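PDB 1OQ1: protein yesU from Bacillus subtilis, which is of unknown function but adopts a galectin-like beta-sandwich of the concanavalin clan, a fold widespread among carbohydrate-binding proteins and glycan-cleaving enzymes. Local coordinates for residues A[77-83]-A[199-205]; A[112-118]-A[133-139]; A[67-73]-A[208-214]; A[26-30]-A[99-103]. All blocks are in the same frame, centred on the assembly; numbering follows the deposited sequence.

Contact 1 of 4, residues A[77-83]-A[199-205]; sequences LCMLFFA and KIGFRQM. With ACY (acetic acid), chain E.
Two inner strands of the seven-stranded antiparallel sheet of a galectin-like sandwich meet here, 77-82 against 199-205, with axes 4.5 Å apart and directions at 165°. Met79 pairs with Arg203 and Phe81 with Gly201 as hydrogen-bonded pairs: Met79 N to Arg203 O is 3.0 Å, Arg203 N to Met79 O 2.8 Å, Phe81 N to Gly201 O 2.9 Å and Gly201 N to Phe81 O 2.9 Å. Cys78-Gln204 and Leu80-Phe202 are the non-hydrogen-bonded pairs. Their side chains point into the sandwich, where Leu80 CD1 makes a CH-pi contact 3.8 Å from the Phe202 ring centroid and touches Ile200 CG2 at 3.9 Å; Phe215 and Trp67 meet Phe202 edge-to-face. The other face carries Met79, Phe81 and Arg203. Arg203 runs extended (t, t, t) past the edge of the Phe81 ring (CD to CE2 3.8 Å) and selenomethionine Met79 (CD to SE 3.9 Å). Its guanidinium grips an acetate, probably from the crystallisation liquor, by two hydrogen bonds, Arg203 NE to ACY O at 3.0 Å and Arg203 NH2 to ACY OXT at 2.6 Å. A largely apolar interior face backed by an aromatic and charged outer face is consistent with the ligand-binding sheet of concanavalin-like sandwiches.

Contact 2 of 4, residues A[112-118]-A[133-139]; sequences INALHLS and CNLRKSR
The imidazole of His116 lies under the side chain of Arg136, whose CB sits over one ring face, 3.9 Å from the centroid, in a CH-pi contact; the ring of Phe81 lies on its other side, with its plane nearly parallel. At the ring edge, His116 NE2 and Ser138 OG share a hydrogen bond of 2.8 Å, while ND1 bonds to Tyr104. The strands 112-118 and 133-138 run antiparallel, 168° between directions and 4.6 Å between axes. Hydrogen-bonded pairs are Ala114-Ser138, His116-Arg136 and Ser118-Asn134. Four bonds of 2.9 Å join the first two: Ala114 N to Ser138 O, Ser138 N to Ala114 O, His116 N to Arg136 O and Arg136 N to His116 O. In the third, Ser118 N to Asn134 O is 2.8 Å and Asn134 N to Ser118 O 3.0 Å. The non-hydrogen-bonded pairs place Leu115 CD2 3.7 Å from Lys137 CB and Leu117 CB 4.0 Å from Leu135 CD1, facing strands 171-176 and 179-185 of the opposing sheet. Lys137 ends in a salt bridge with Asp186. After Ser138 the peptide bond is cis, and Arg139 N donates to Asn113 OD1 at 2.9 Å, so a side chain takes over where the strand stops. The faces differ: leucines and Lys137 meet the opposing sheet, whereas His116, hydrogen-bonded at both ring nitrogens between Arg136 CB and Phe81, is probably held in one orientation.

Contact 3 of 4, residues A[67-73]-A[208-214]; sequences WDFSPIE and MKAVYRD
Phe69 lies at the apolar centre, with its CE1 3.7 Å from Ala210 CB and its CD1 3.7 Å from Tyr212 CE2; the Phe69 and Tyr212 rings meet obliquely, centroids 5.6 Å apart and planes at 58°. Trp67 CD1 extends the cluster to Tyr212 CD2 (4.0 Å), and selenomethionine Met208 closes its far end, CE 4.0 Å from Pro71 CB. This face packs on strand 76-86 across the sandwich. Strands 67-73 and 209-214 run antiparallel at 156°, axes 4.5 Å apart, with Asp68-Arg213 and Ser70-Val211 as hydrogen-bonded pairs (Asp68 N to Arg213 O 2.8 Å; Val211 N to Ser70 O 2.9 Å). A classic beta bulge then shifts the register: Ile72 N (2.9 Å) and Glu73 N (3.1 Å) both donate to Lys209 O. Further out, Glu73 OE1 makes a long salt bridge to Lys209 NZ, 3.8 Å. One water donates to both Asp68 OD2 (2.6 Å) and Asp214 OD2 (2.7 Å), carboxylates 4.3 Å apart. The water thus bridges like charges, and Arg162 supplies Asp68 with a counter-charge.

Contact 4 of 4, residues A[26-30]-A[99-103]; sequences RMEGG and KRTGT
Strand 26-29, an outermost strand of the seven-stranded sheet in the galectin-like sandwich, is met here by the irregular loop 99-103 that precedes helix 105-108. Arg26 and Glu28 hydrogen-bond through their backbones to Trp54 and Val52 of strand 51-54, which holds the edge strand in the sheet. The CA-to-CB bond of Glu28 points toward the loop, and its side chain (m, t) carries the main contact, a salt bridge to Arg100. Arg100 NH2 reaches Glu28 OE2 at 2.8 Å and Arg100 NE reaches Glu28 OE1 at 3.1 Å; a weak third bond runs from Arg100 NE to Glu28 OE2, 3.2 Å. Tyr107 also hydrogen-bonds to the carboxylate, and Leu92 accepts from the guanidinium, so both charged groups have further partners. The main chains then come close without a beta bridge: Glu28 O is 3.3 Å from Gly102 CA. At Gly29 (phi 118°, psi 176°) the chain takes a conformation suited to glycine; Gly102 (87°, 3°) lies opposite, in a different conformation that likewise calls for glycine, with CA atoms 4.4 Å apart. A side chain on Gly102 would clash with Glu28 O. Just beyond, Gly29 CA packs 3.2 Å from Thr101 O.

In the fold
Contacts 1 and 2 belong to one sheet: strands 76-86 and 112-122 are neighbours, bonded through Leu80 N to Leu117 O and Phe82 N to Leu115 O (2.9 Å each). Contact 3 lies in the opposing sheet, and its Phe69 packs against Cys78 of contact 1 through the sandwich interior. Contacts 1 and 2 are buried, contact 3 partly so, and contact 4, a loop on the first sheet's edge strand, lies at the surface. Accordingly, the three strand pairs combine backbone hydrogen bonding with largely apolar interior faces, whereas contact 4 relies on one salt bridge and close glycines. Its Gly102 O accepts from Arg203 NH1 of contact 1, tying the loop to the outer face of the sheet.

Contact 1 of 4, residues A[77-83]-A[199-205]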
# COMPACT_ATOMS: atom_id res chain seq x y z
N LEU A 77 4.60 11.11 2.00
CA LEU A 77 5.01 9.80 1.51
C LEU A 77 3.81 8.87 1.52
O LEU A 77 2.93 8.98 2.38
CB LEU A 77 6.14 9.24 2.39
CG LEU A 77 6.66 7.81 2.15
CD1 LEU A 77 8.13 7.73 2.56
CD2 LEU A 77 5.82 6.81 2.95
N CYS A 78 3.75 7.97 0.54
CA CYS A 78 2.65 7.01 0.47
C CYS A 78 3.21 5.60 0.58
O CYS A 78 4.37 5.35 0.27
CB CYS A 78 1.88 7.19 -0.84
SG CYS A 78 1.02 8.78 -0.93
N MSE A 79 2.37 4.67 1.04
CA MSE A 79 2.81 3.30 1.23
C MSE A 79 1.62 2.34 1.26
O MSE A 79 0.61 2.61 1.90
CB MSE A 79 3.58 3.20 2.56
CG MSE A 79 4.16 1.84 2.88
SE MSE A 79 4.90 1.76 4.68
CE MSE A 79 6.27 3.12 4.51
N LEU A 80 1.74 1.22 0.56
CA LEU A 80 0.67 0.24 0.55
C LEU A 80 1.08 -0.97 1.38
O LEU A 80 2.17 -1.50 1.19
CB LEU A 80 0.36 -0.23 -0.87
CG LEU A 80 -0.93 -1.06 -0.93
CD1 LEU A 80 -2.12 -0.12 -1.08
CD2 LEU A 80 -0.89 -2.04 -2.08
N PHE A 81 0.22 -1.37 2.30
CA PHE A 81 0.45 -2.55 3.13
C PHE A 81 -0.39 -3.66 2.49
O PHE A 81 -1.50 -3.40 2.03
CB PHE A 81 -0.04 -2.32 4.56
CG PHE A 81 0.95 -1.62 5.46
CD1 PHE A 81 1.86 -2.36 6.21
CD2 PHE A 81 0.97 -0.23 5.55
CE1 PHE A 81 2.78 -1.72 7.05
CE2 PHE A 81 1.88 0.42 6.39
CZ PHE A 81 2.79 -0.33 7.13
N PHE A 82 0.15 -4.87 2.44
CA PHE A 82 -0.61 -6.01 1.91
C PHE A 82 -0.18 -7.32 2.58
O PHE A 82 0.88 -7.38 3.18
CB PHE A 82 -0.52 -6.08 0.36
CG PHE A 82 0.88 -6.09 -0.20
CD1 PHE A 82 1.38 -7.23 -0.82
CD2 PHE A 82 1.66 -4.94 -0.19
CE1 PHE A 82 2.64 -7.23 -1.43
CE2 PHE A 82 2.92 -4.91 -0.80
CZ PHE A 82 3.41 -6.06 -1.42
N ALA A 83 -1.02 -8.35 2.49
CA ALA A 83 -0.73 -9.64 3.14
C ALA A 83 -0.49 -9.40 4.63
O ALA A 83 0.37 -10.03 5.26
CB ALA A 83 0.51 -10.30 2.51
N LYS A 199 -4.84 -8.38 4.99
CA LYS A 199 -5.50 -7.12 4.67
C LYS A 199 -4.59 -6.21 3.85
O LYS A 199 -3.37 -6.39 3.83
CB LYS A 199 -5.87 -6.36 5.95
CG LYS A 199 -6.53 -7.19 7.04
CD LYS A 199 -7.93 -7.64 6.67
CE LYS A 199 -8.61 -8.27 7.89
NZ LYS A 199 -9.95 -8.83 7.55
N ILE A 200 -5.21 -5.25 3.18
CA ILE A 200 -4.50 -4.26 2.38
C ILE A 200 -4.81 -2.90 3.01
O ILE A 200 -5.96 -2.61 3.34
CB ILE A 200 -4.96 -4.26 0.92
CG1 ILE A 200 -4.53 -5.56 0.25
CG2 ILE A 200 -4.38 -3.04 0.19
CD1 ILE A 200 -5.03 -5.73 -1.16
N GLY A 201 -3.79 -2.07 3.18
CA GLY A 201 -3.99 -0.76 3.78
C GLY A 201 -3.23 0.35 3.09
O GLY A 201 -2.21 0.12 2.43
N PHE A 202 -3.73 1.57 3.26
CA PHE A 202 -3.14 2.76 2.65
C PHE A 202 -2.54 3.67 3.70
O PHE A 202 -3.26 4.23 4.53
CB PHE A 202 -4.22 3.52 1.87
CG PHE A 202 -4.73 2.79 0.67
CD1 PHE A 202 -4.24 3.09 -0.60
CD2 PHE A 202 -5.66 1.76 0.80
CE1 PHE A 202 -4.66 2.38 -1.72
CE2 PHE A 202 -6.09 1.04 -0.31
CZ PHE A 202 -5.59 1.35 -1.57
N ARG A 203 -1.22 3.82 3.67
CA ARG A 203 -0.54 4.70 4.62
C ARG A 203 -0.05 5.98 3.99
O ARG A 203 0.30 6.02 2.81
CB ARG A 203 0.65 3.98 5.27
CG ARG A 203 1.54 4.90 6.12
CD ARG A 203 2.66 4.11 6.79
NE ARG A 203 3.47 4.90 7.71
CZ ARG A 203 3.02 5.45 8.83
NH1 ARG A 203 1.75 5.30 9.18
NH2 ARG A 203 3.84 6.11 9.64
N GLN A 204 -0.03 7.04 4.78
CA GLN A 204 0.49 8.32 4.33
C GLN A 204 1.23 8.96 5.48
O GLN A 204 0.84 8.81 6.64
CB GLN A 204 -0.62 9.28 3.89
CG GLN A 204 -1.34 8.90 2.61
CD GLN A 204 -2.17 10.05 2.06
OE1 GLN A 204 -2.31 11.10 2.70
NE2 GLN A 204 -2.74 9.85 0.88
N MSE A 205 2.32 9.65 5.16
CA MSE A 205 3.06 10.38 6.16
C MSE A 205 2.61 11.82 5.92
O MSE A 205 2.63 12.29 4.79
CB MSE A 205 4.57 10.28 5.93
CG MSE A 205 5.19 8.97 6.38
SE MSE A 205 7.12 9.08 6.40
CE MSE A 205 7.35 9.87 8.17
C ACY E . 6.87 6.15 8.14
O ACY E . 6.31 5.54 7.12
OXT ACY E . 6.29 6.67 9.16
CH3 ACY E . 8.38 6.22 8.06

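Contact 2 of 4, residues A[112-118]-A[133-139]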
# COMPACT_ATOMS: atom_id res chain seq x y z
N ILE A 112 2.38 -7.88 14.18
CA ILE A 112 1.78 -8.25 12.90
C ILE A 112 2.88 -8.47 11.87
O ILE A 112 4.02 -8.07 12.07
CB ILE A 112 0.85 -7.14 12.34
CG1 ILE A 112 1.67 -5.88 12.02
CG2 ILE A 112 -0.26 -6.84 13.33
CD1 ILE A 112 0.89 -4.82 11.27
N ASN A 113 2.52 -9.13 10.77
CA ASN A 113 3.44 -9.37 9.66
C ASN A 113 2.77 -8.70 8.48
O ASN A 113 1.54 -8.60 8.44
CB ASN A 113 3.59 -10.85 9.35
CG ASN A 113 4.47 -11.57 10.34
OD1 ASN A 113 5.46 -11.03 10.82
ND2 ASN A 113 4.13 -12.82 10.63
N ALA A 114 3.56 -8.25 7.52
CA ALA A 114 3.01 -7.61 6.34
C ALA A 114 4.11 -7.16 5.40
O ALA A 114 5.24 -6.95 5.81
CB ALA A 114 2.16 -6.40 6.74
N LEU A 115 3.75 -7.03 4.13
CA LEU A 115 4.66 -6.52 3.12
C LEU A 115 4.20 -5.08 2.96
O LEU A 115 3.00 -4.79 3.04
CB LEU A 115 4.49 -7.29 1.81
CG LEU A 115 5.09 -8.70 1.81
CD1 LEU A 115 4.58 -9.51 0.63
CD2 LEU A 115 6.61 -8.58 1.78
N HIS A 116 5.13 -4.15 2.79
CA HIS A 116 4.76 -2.75 2.60
C HIS A 116 5.64 -2.11 1.55
O HIS A 116 6.87 -2.18 1.61
CB HIS A 116 4.77 -1.94 3.92
CG HIS A 116 5.81 -2.36 4.91
ND1 HIS A 116 6.61 -1.44 5.57
CD2 HIS A 116 6.11 -3.57 5.44
CE1 HIS A 116 7.35 -2.07 6.46
NE2 HIS A 116 7.07 -3.36 6.41
N LEU A 117 4.99 -1.49 0.57
CA LEU A 117 5.68 -0.86 -0.54
C LEU A 117 5.44 0.64 -0.54
O LEU A 117 4.32 1.10 -0.72
CB LEU A 117 5.18 -1.49 -1.85
CG LEU A 117 6.10 -1.45 -3.08
CD1 LEU A 117 5.49 -2.31 -4.17
CD2 LEU A 117 6.29 -0.03 -3.56
N SER A 118 6.52 1.39 -0.35
CA SER A 118 6.42 2.84 -0.33
C SER A 118 6.69 3.42 -1.71
O SER A 118 7.54 2.94 -2.45
CB SER A 118 7.42 3.42 0.67
OG SER A 118 8.72 2.92 0.42
N CYS A 133 11.09 3.71 -4.98
CA CYS A 133 9.96 3.04 -4.36
C CYS A 133 10.66 1.89 -3.64
O CYS A 133 11.54 1.25 -4.21
CB CYS A 133 9.00 2.47 -5.40
SG CYS A 133 8.14 3.71 -6.38
N ASN A 134 10.28 1.63 -2.39
CA ASN A 134 10.92 0.57 -1.60
C ASN A 134 9.94 -0.49 -1.12
O ASN A 134 8.83 -0.17 -0.71
CB ASN A 134 11.61 1.18 -0.37
CG ASN A 134 12.67 2.22 -0.73
OD1 ASN A 134 12.90 2.52 -1.91
ND2 ASN A 134 13.33 2.76 0.29
N LEU A 135 10.35 -1.75 -1.16
CA LEU A 135 9.51 -2.86 -0.68
C LEU A 135 10.16 -3.46 0.57
O LEU A 135 11.32 -3.86 0.54
CB LEU A 135 9.38 -3.96 -1.73
CG LEU A 135 8.62 -5.21 -1.22
CD1 LEU A 135 7.14 -4.88 -1.06
CD2 LEU A 135 8.80 -6.37 -2.20
N ARG A 136 9.41 -3.51 1.67
CA ARG A 136 9.93 -4.09 2.90
C ARG A 136 9.02 -5.20 3.40
O ARG A 136 7.84 -5.25 3.04
CB ARG A 136 10.08 -3.02 3.99
CG ARG A 136 11.25 -2.07 3.77
CD ARG A 136 11.47 -1.17 4.97
NE ARG A 136 12.48 -0.14 4.72
CZ ARG A 136 13.79 -0.30 4.87
NH1 ARG A 136 14.29 -1.45 5.28
NH2 ARG A 136 14.61 0.71 4.59
N LYS A 137 9.57 -6.09 4.21
CA LYS A 137 8.82 -7.20 4.79
C LYS A 137 8.97 -7.16 6.30
O LYS A 137 10.08 -7.11 6.83
CB LYS A 137 9.34 -8.54 4.26
CG LYS A 137 8.55 -9.74 4.76
CD LYS A 137 9.22 -11.05 4.39
CE LYS A 137 8.35 -12.25 4.77
NZ LYS A 137 9.05 -13.54 4.49
N SER A 138 7.83 -7.17 7.00
CA SER A 138 7.83 -7.15 8.46
C SER A 138 7.00 -8.34 8.96
O SER A 138 6.30 -8.96 8.16
CB SER A 138 7.22 -5.84 8.96
OG SER A 138 8.07 -4.74 8.65
N ARG A 139 7.07 -8.69 10.24
CA ARG A 139 7.87 -8.01 11.26
C ARG A 139 9.36 -8.05 10.94
O ARG A 139 9.88 -9.07 10.50
CB ARG A 139 7.64 -8.68 12.63
CG ARG A 139 8.22 -7.93 13.82
CD ARG A 139 7.86 -8.61 15.14
NE ARG A 139 8.02 -7.71 16.29
CZ ARG A 139 9.19 -7.36 16.82
NH1 ARG A 139 9.22 -6.53 17.86
NH2 ARG A 139 10.32 -7.83 16.31

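Contact 3 of 4, residues A[67-73]-A[208-214]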
# COMPACT_ATOMS: atom_id res chain seq x y z
N TRP A 67 -5.12 0.38 -8.53
CA TRP A 67 -5.78 1.59 -8.05
C TRP A 67 -5.22 2.80 -8.79
O TRP A 67 -4.11 2.76 -9.33
CB TRP A 67 -5.61 1.74 -6.53
CG TRP A 67 -4.23 2.13 -6.02
CD1 TRP A 67 -3.81 3.38 -5.64
CD2 TRP A 67 -3.12 1.25 -5.79
NE1 TRP A 67 -2.51 3.32 -5.18
CE2 TRP A 67 -2.07 2.02 -5.26
CE3 TRP A 67 -2.92 -0.13 -5.97
CZ2 TRP A 67 -0.83 1.47 -4.91
CZ3 TRP A 67 -1.68 -0.68 -5.63
CH2 TRP A 67 -0.65 0.12 -5.10
N ASP A 68 -6.03 3.86 -8.84
CA ASP A 68 -5.63 5.12 -9.47
C ASP A 68 -5.10 6.01 -8.35
O ASP A 68 -5.72 6.11 -7.30
CB ASP A 68 -6.83 5.78 -10.14
CG ASP A 68 -7.09 5.25 -11.54
OD1 ASP A 68 -6.60 4.15 -11.88
OD2 ASP A 68 -7.79 5.93 -12.32
N PHE A 69 -3.95 6.64 -8.60
CA PHE A 69 -3.29 7.49 -7.61
C PHE A 69 -2.95 8.88 -8.16
O PHE A 69 -2.41 9.00 -9.26
CB PHE A 69 -1.99 6.81 -7.15
CG PHE A 69 -1.13 7.66 -6.26
CD1 PHE A 69 -1.51 7.90 -4.94
CD2 PHE A 69 0.06 8.20 -6.72
CE1 PHE A 69 -0.70 8.67 -4.10
CE2 PHE A 69 0.88 8.97 -5.89
CZ PHE A 69 0.50 9.20 -4.58
N SER A 70 -3.24 9.91 -7.37
CA SER A 70 -2.94 11.29 -7.77
C SER A 70 -2.26 12.04 -6.63
O SER A 70 -2.88 12.30 -5.60
CB SER A 70 -4.23 12.03 -8.13
OG SER A 70 -4.95 11.37 -9.15
N PRO A 71 -0.97 12.39 -6.80
CA PRO A 71 -0.26 13.13 -5.74
C PRO A 71 -0.68 14.59 -5.88
O PRO A 71 -0.44 15.21 -6.92
CB PRO A 71 1.20 12.89 -6.09
CG PRO A 71 1.18 12.85 -7.59
CD PRO A 71 -0.06 12.02 -7.89
N ILE A 72 -1.29 15.14 -4.84
CA ILE A 72 -1.78 16.51 -4.89
C ILE A 72 -0.90 17.54 -4.21
O ILE A 72 -0.73 18.65 -4.73
CB ILE A 72 -3.19 16.59 -4.25
CG1 ILE A 72 -4.13 15.61 -4.96
CG2 ILE A 72 -3.74 18.02 -4.35
CD1 ILE A 72 -4.23 15.82 -6.47
N GLU A 73 -0.33 17.19 -3.06
CA GLU A 73 0.52 18.11 -2.32
C GLU A 73 1.59 17.40 -1.50
O GLU A 73 1.32 16.38 -0.86
CB GLU A 73 -0.37 18.95 -1.40
CG GLU A 73 0.20 20.28 -0.96
CD GLU A 73 -0.81 21.10 -0.18
OE1 GLU A 73 -1.16 20.71 0.95
OE2 GLU A 73 -1.28 22.14 -0.70
N MSE A 208 1.15 14.82 3.54
CA MSE A 208 0.74 14.33 2.23
C MSE A 208 -0.74 14.57 1.92
O MSE A 208 -1.61 14.43 2.78
CB MSE A 208 1.01 12.82 2.16
CG MSE A 208 0.71 12.17 0.82
SE MSE A 208 2.10 12.53 -0.46
CE MSE A 208 1.03 12.67 -2.08
N LYS A 209 -1.01 14.95 0.68
CA LYS A 209 -2.38 15.12 0.21
C LYS A 209 -2.43 14.35 -1.10
O LYS A 209 -1.66 14.64 -2.02
CB LYS A 209 -2.73 16.59 0.00
CG LYS A 209 -2.91 17.35 1.31
CD LYS A 209 -3.64 18.66 1.12
CE LYS A 209 -3.90 19.34 2.46
NZ LYS A 209 -4.67 20.60 2.30
N ALA A 210 -3.32 13.36 -1.18
CA ALA A 210 -3.44 12.54 -2.38
C ALA A 210 -4.87 12.10 -2.64
O ALA A 210 -5.71 12.12 -1.74
CB ALA A 210 -2.54 11.31 -2.26
N VAL A 211 -5.14 11.71 -3.88
CA VAL A 211 -6.47 11.25 -4.27
C VAL A 211 -6.37 9.83 -4.79
O VAL A 211 -5.46 9.50 -5.56
CB VAL A 211 -7.07 12.16 -5.37
CG1 VAL A 211 -8.42 11.62 -5.82
CG2 VAL A 211 -7.22 13.58 -4.84
N TYR A 212 -7.31 8.99 -4.36
CA TYR A 212 -7.34 7.59 -4.78
C TYR A 212 -8.69 7.24 -5.40
O TYR A 212 -9.73 7.76 -4.99
CB TYR A 212 -7.10 6.67 -3.58
CG TYR A 212 -5.84 6.96 -2.79
CD1 TYR A 212 -5.77 8.05 -1.92
CD2 TYR A 212 -4.71 6.16 -2.92
CE1 TYR A 212 -4.61 8.33 -1.20
CE2 TYR A 212 -3.54 6.43 -2.21
CZ TYR A 212 -3.50 7.51 -1.35
OH TYR A 212 -2.35 7.79 -0.65
N ARG A 213 -8.67 6.36 -6.39
CA ARG A 213 -9.88 5.93 -7.08
C ARG A 213 -9.77 4.50 -7.61
O ARG A 213 -8.67 3.99 -7.80
CB ARG A 213 -10.15 6.85 -8.27
CG ARG A 213 -10.97 8.08 -7.96
CD ARG A 213 -12.41 7.85 -8.36
NE ARG A 213 -13.03 9.08 -8.87
CZ ARG A 213 -14.17 9.10 -9.55
NH1 ARG A 213 -14.81 7.97 -9.82
NH2 ARG A 213 -14.66 10.26 -9.97
N ASP A 214 -10.92 3.88 -7.84
CA ASP A 214 -11.02 2.53 -8.39
C ASP A 214 -10.02 1.50 -7.88
O ASP A 214 -9.17 1.01 -8.63
CB ASP A 214 -10.93 2.59 -9.92
CG ASP A 214 -11.94 3.55 -10.52
OD1 ASP A 214 -13.06 3.67 -9.97
OD2 ASP A 214 -11.63 4.17 -11.56
O HOH W 1 -9.51 4.19 -13.27
O HOH W 2 -6.40 9.20 -8.36

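Contact 4 of 4, residues A[26-30]-A[99-103]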
# COMPACT_ATOMS: atom_id res chain seq x y z
N ARG A 26 -10.96 0.89 8.44
CA ARG A 26 -10.41 1.28 9.73
C ARG A 26 -9.27 2.27 9.62
O ARG A 26 -8.22 1.96 9.05
CB ARG A 26 -9.95 0.06 10.52
CG ARG A 26 -11.09 -0.85 10.97
CD ARG A 26 -10.68 -1.66 12.18
NE ARG A 26 -11.74 -2.57 12.62
CZ ARG A 26 -11.68 -3.30 13.73
NH1 ARG A 26 -10.62 -3.24 14.52
NH2 ARG A 26 -12.69 -4.10 14.05
N MSE A 27 -9.48 3.46 10.16
CA MSE A 27 -8.48 4.52 10.15
C MSE A 27 -7.67 4.49 11.43
O MSE A 27 -8.21 4.62 12.53
CB MSE A 27 -9.18 5.88 10.00
CG MSE A 27 -8.26 7.09 10.12
SE MSE A 27 -6.90 7.19 8.74
CE MSE A 27 -7.98 7.86 7.28
N GLU A 28 -6.36 4.31 11.29
CA GLU A 28 -5.46 4.27 12.45
C GLU A 28 -4.52 5.46 12.33
O GLU A 28 -3.57 5.44 11.55
CB GLU A 28 -4.68 2.95 12.48
CG GLU A 28 -5.59 1.72 12.50
CD GLU A 28 -4.84 0.39 12.49
OE1 GLU A 28 -3.64 0.36 12.15
OE2 GLU A 28 -5.46 -0.64 12.82
N GLY A 29 -4.78 6.50 13.11
CA GLY A 29 -3.94 7.68 13.04
C GLY A 29 -4.79 8.85 12.60
O GLY A 29 -5.97 8.68 12.27
N GLY A 30 -4.18 10.04 12.57
CA GLY A 30 -4.91 11.25 12.22
C GLY A 30 -5.17 11.57 10.77
O GLY A 30 -4.89 12.69 10.31
N LYS A 99 -3.15 -2.38 20.13
CA LYS A 99 -3.76 -1.25 19.44
C LYS A 99 -2.73 -0.56 18.56
O LYS A 99 -1.55 -0.50 18.90
CB LYS A 99 -4.31 -0.25 20.46
CG LYS A 99 -5.40 -0.82 21.34
CD LYS A 99 -5.70 0.07 22.55
CE LYS A 99 -6.32 1.39 22.15
NZ LYS A 99 -6.71 2.16 23.36
N ARG A 100 -3.18 -0.05 17.42
CA ARG A 100 -2.30 0.64 16.50
C ARG A 100 -2.86 2.04 16.27
O ARG A 100 -4.07 2.24 16.25
CB ARG A 100 -2.22 -0.14 15.18
CG ARG A 100 -1.64 -1.54 15.33
CD ARG A 100 -1.55 -2.22 13.98
NE ARG A 100 -2.87 -2.35 13.39
CZ ARG A 100 -3.65 -3.42 13.49
NH1 ARG A 100 -3.23 -4.50 14.15
NH2 ARG A 100 -4.86 -3.41 12.95
N THR A 101 -1.96 3.01 16.11
CA THR A 101 -2.34 4.40 15.95
C THR A 101 -1.67 5.12 14.78
O THR A 101 -1.62 6.35 14.74
CB THR A 101 -2.02 5.19 17.22
OG1 THR A 101 -0.60 5.18 17.45
CG2 THR A 101 -2.72 4.57 18.42
N GLY A 102 -1.15 4.36 13.82
CA GLY A 102 -0.50 4.98 12.68
C GLY A 102 0.97 5.28 12.90
O GLY A 102 1.62 5.86 12.04
N THR A 103 1.50 4.88 14.06
CA THR A 103 2.92 5.10 14.38
C THR A 103 3.68 3.93 13.77
O THR A 103 3.49 2.78 14.17
CB THR A 103 3.13 5.16 15.90
OG1 THR A 103 2.16 6.05 16.48
CG2 THR A 103 4.52 5.69 16.23